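Local atomic coordinates of capsid protein VP1 (Trichodysplasia spinulosa-associated polyomavirus, PDB entry 6HKV), a protein that forms the pentameric building blocks of the polyomavirus outer capsid and binds sialylated glycans. Residues I17-N22 against R259-L264. Sequence-based numbering, arbitrary orientation.
Sequences IELYLN and RYFNIL. With MG (magnesium ion), chain N.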
loop_
_atom_site.group_PDB
_atom_site.type_symbol
_atom_site.label_atom_id
_atom_site.label_comp_id
_atom_site.label_asym_id
_atom_site.label_seq_id
_atom_site.Cartn_x
_atom_site.Cartn_y
_atom_site.Cartn_z
ATOM N N ILE C 17 -32.254 -0.490 9.385
ATOM C CA ILE C 17 -32.130 0.829 9.947
ATOM C C ILE C 17 -31.169 1.599 9.037
ATOM O O ILE C 17 -30.075 1.114 8.754
ATOM C CB ILE C 17 -31.599 0.758 11.385
ATOM C CG1 ILE C 17 -32.605 0.087 12.337
ATOM C CG2 ILE C 17 -31.181 2.133 11.856
ATOM C CD1 ILE C 17 -33.849 0.880 12.604
ATOM N N GLU C 18 -31.609 2.764 8.592
ATOM C CA GLU C 18 -30.819 3.612 7.707
ATOM C C GLU C 18 -30.642 4.944 8.435
ATOM O O GLU C 18 -31.627 5.512 8.900
ATOM C CB GLU C 18 -31.552 3.748 6.374
ATOM C CG GLU C 18 -30.791 4.513 5.315
ATOM C CD GLU C 18 -31.484 4.590 3.978
ATOM O OE1 GLU C 18 -30.864 4.193 2.992
ATOM O OE2 GLU C 18 -32.615 5.089 3.934
ATOM N N LEU C 19 -29.422 5.457 8.520
ATOM C CA LEU C 19 -29.208 6.766 9.097
ATOM C C LEU C 19 -27.893 7.355 8.588
ATOM O O LEU C 19 -27.103 6.666 7.969
ATOM C CB LEU C 19 -29.167 6.659 10.618
ATOM C CG LEU C 19 -27.914 6.003 11.215
ATOM C CD1 LEU C 19 -27.599 6.551 12.569
ATOM C CD2 LEU C 19 -28.095 4.529 11.358
ATOM N N TYR C 20 -27.677 8.631 8.896
ATOM C CA TYR C 20 -26.370 9.241 8.766
ATOM C C TYR C 20 -26.035 9.908 10.099
ATOM O O TYR C 20 -26.934 10.235 10.884
ATOM C CB TYR C 20 -26.318 10.234 7.603
ATOM C CG TYR C 20 -27.267 11.389 7.765
ATOM C CD1 TYR C 20 -26.916 12.534 8.469
ATOM C CD2 TYR C 20 -28.548 11.308 7.247
ATOM C CE1 TYR C 20 -27.823 13.569 8.645
ATOM C CE2 TYR C 20 -29.457 12.345 7.399
ATOM C CZ TYR C 20 -29.091 13.476 8.098
ATOM O OH TYR C 20 -29.995 14.497 8.262
ATOM N N LEU C 21 -24.738 10.105 10.335
ATOM C CA LEU C 21 -24.265 10.916 11.428
ATOM C C LEU C 21 -23.381 12.023 10.862
ATOM O O LEU C 21 -22.435 11.744 10.129
ATOM C CB LEU C 21 -23.483 10.045 12.410
ATOM C CG LEU C 21 -24.287 9.004 13.182
ATOM C CD1 LEU C 21 -23.356 8.144 13.998
ATOM C CD2 LEU C 21 -25.305 9.665 14.083
ATOM N N ASN C 22 -23.688 13.259 11.242
ATOM C CA ASN C 22 -22.857 14.401 10.899
ATOM C C ASN C 22 -21.644 14.431 11.832
ATOM O O ASN C 22 -21.687 13.941 12.949
ATOM C CB ASN C 22 -23.642 15.719 10.942
ATOM C CG ASN C 22 -24.351 15.985 9.634
ATOM O OD1 ASN C 22 -23.695 15.979 8.590
ATOM N ND2 ASN C 22 -25.660 16.204 9.700
ATOM N N ARG C 259 -21.090 10.223 7.865
ATOM C CA ARG C 259 -21.038 8.809 7.571
ATOM C C ARG C 259 -22.479 8.300 7.482
ATOM O O ARG C 259 -23.330 8.657 8.308
ATOM C CB ARG C 259 -20.237 8.040 8.618
ATOM C CG ARG C 259 -20.162 6.544 8.343
ATOM C CD ARG C 259 -19.201 5.840 9.290
ATOM N NE ARG C 259 -17.803 6.039 8.934
ATOM C CZ ARG C 259 -17.102 5.249 8.132
ATOM N NH1 ARG C 259 -15.807 5.503 7.951
ATOM N NH2 ARG C 259 -17.665 4.230 7.507
ATOM N N TYR C 260 -22.721 7.478 6.469
ATOM C CA TYR C 260 -24.005 6.833 6.228
ATOM C C TYR C 260 -23.939 5.374 6.680
ATOM O O TYR C 260 -22.881 4.747 6.549
ATOM C CB TYR C 260 -24.316 6.878 4.734
ATOM C CG TYR C 260 -25.441 5.980 4.302
ATOM C CD1 TYR C 260 -26.753 6.406 4.363
ATOM C CD2 TYR C 260 -25.187 4.702 3.819
ATOM C CE1 TYR C 260 -27.783 5.588 3.944
ATOM C CE2 TYR C 260 -26.219 3.864 3.413
ATOM C CZ TYR C 260 -27.516 4.321 3.464
ATOM O OH TYR C 260 -28.556 3.519 3.088
ATOM N N PHE C 261 -25.075 4.856 7.164
ATOM C CA PHE C 261 -25.177 3.477 7.596
ATOM C C PHE C 261 -26.504 2.864 7.133
ATOM O O PHE C 261 -27.534 3.489 7.258
ATOM C CB PHE C 261 -25.186 3.371 9.111
ATOM C CG PHE C 261 -24.003 3.960 9.823
ATOM C CD1 PHE C 261 -23.963 5.315 10.091
ATOM C CD2 PHE C 261 -22.973 3.159 10.276
ATOM C CE1 PHE C 261 -22.881 5.859 10.776
ATOM C CE2 PHE C 261 -21.906 3.705 10.963
ATOM C CZ PHE C 261 -21.864 5.055 11.217
ATOM N N ASN C 262 -26.454 1.633 6.658
ATOM C CA ASN C 262 -27.624 0.813 6.363
ATOM C C ASN C 262 -27.408 -0.528 7.055
ATOM O O ASN C 262 -26.537 -1.272 6.617
ATOM C CB ASN C 262 -27.840 0.673 4.850
ATOM C CG ASN C 262 -29.114 -0.107 4.521
ATOM O OD1 ASN C 262 -29.712 -0.775 5.365
ATOM N ND2 ASN C 262 -29.579 -0.031 3.295
ATOM N N ILE C 263 -28.132 -0.784 8.144
ATOM C CA ILE C 263 -27.921 -1.945 8.989
ATOM C C ILE C 263 -29.102 -2.909 8.858
ATOM O O ILE C 263 -30.255 -2.494 8.996
ATOM C CB ILE C 263 -27.712 -1.511 10.460
ATOM C CG1 ILE C 263 -26.525 -0.564 10.564
ATOM C CG2 ILE C 263 -27.548 -2.720 11.367
ATOM C CD1 ILE C 263 -26.516 0.378 11.685
ATOM N N LEU C 264 -28.789 -4.175 8.587
ATOM C CA LEU C 264 -29.796 -5.220 8.501
ATOM C C LEU C 264 -29.830 -5.991 9.820
ATOM O O LEU C 264 -28.765 -6.376 10.337
ATOM C CB LEU C 264 -29.399 -6.139 7.335
ATOM C CG LEU C 264 -30.290 -7.372 7.159
ATOM C CD1 LEU C 264 -31.742 -7.019 6.735
ATOM C CD2 LEU C 264 -29.628 -8.287 6.137
HETATM MG MG MG N . -31.757 3.709 0.693
HETATM O O HOH W 1 -29.509 3.380 -0.392
HETATM O O HOH W 2 -32.516 3.227 -1.525
HETATM O O HOH W 3 -31.755 1.531 1.124
#
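F261 meets two leucines of the facing strand: L19 CD2 rests 3.9 Å from F261 CB, and L21 CD1 approaches the ring, 4.0 Å from F261 CE1. The first torsion of L19, 72°, sets CG between its own backbone N and carbonyl carbon, and from there CD2 leans over to F261; L19 CD2 also comes to 4.5 Å from I263 CD1. The backbones run antiparallel, and three hydrogen-bonded pairs, I17 with I263, L19 with F261 and L21 with R259, supply six N-H...O=C bonds. The two shortest are I263 N to I17 O and F261 N to L19 O, both 2.8 Å. On the other face, E18 and Y260 sit on successive non-hydrogen-bonded positions. The extended E18 chain carries its carboxylate to the edge of the Y260 ring, the two planes 61° apart. Y260 OH donates to E18 OE1 over 2.4 Å, shorter than a normal hydrogen bond, so the exact length is doubtful; the same oxygen binds magnesium at 2.5 Å. Three waters and S188 O of a neighbouring subunit also bind the ion, so this edge forms part of a subunit interface. The guanidinium of R259 turns away to D240 and T89. This is an antiparallel pairing within the VP1 beta-sandwich: strand 78-91 hydrogen-bonds along the other side of 259-264, while strands 61-66 and 233-246 pack against the leucine-bearing face.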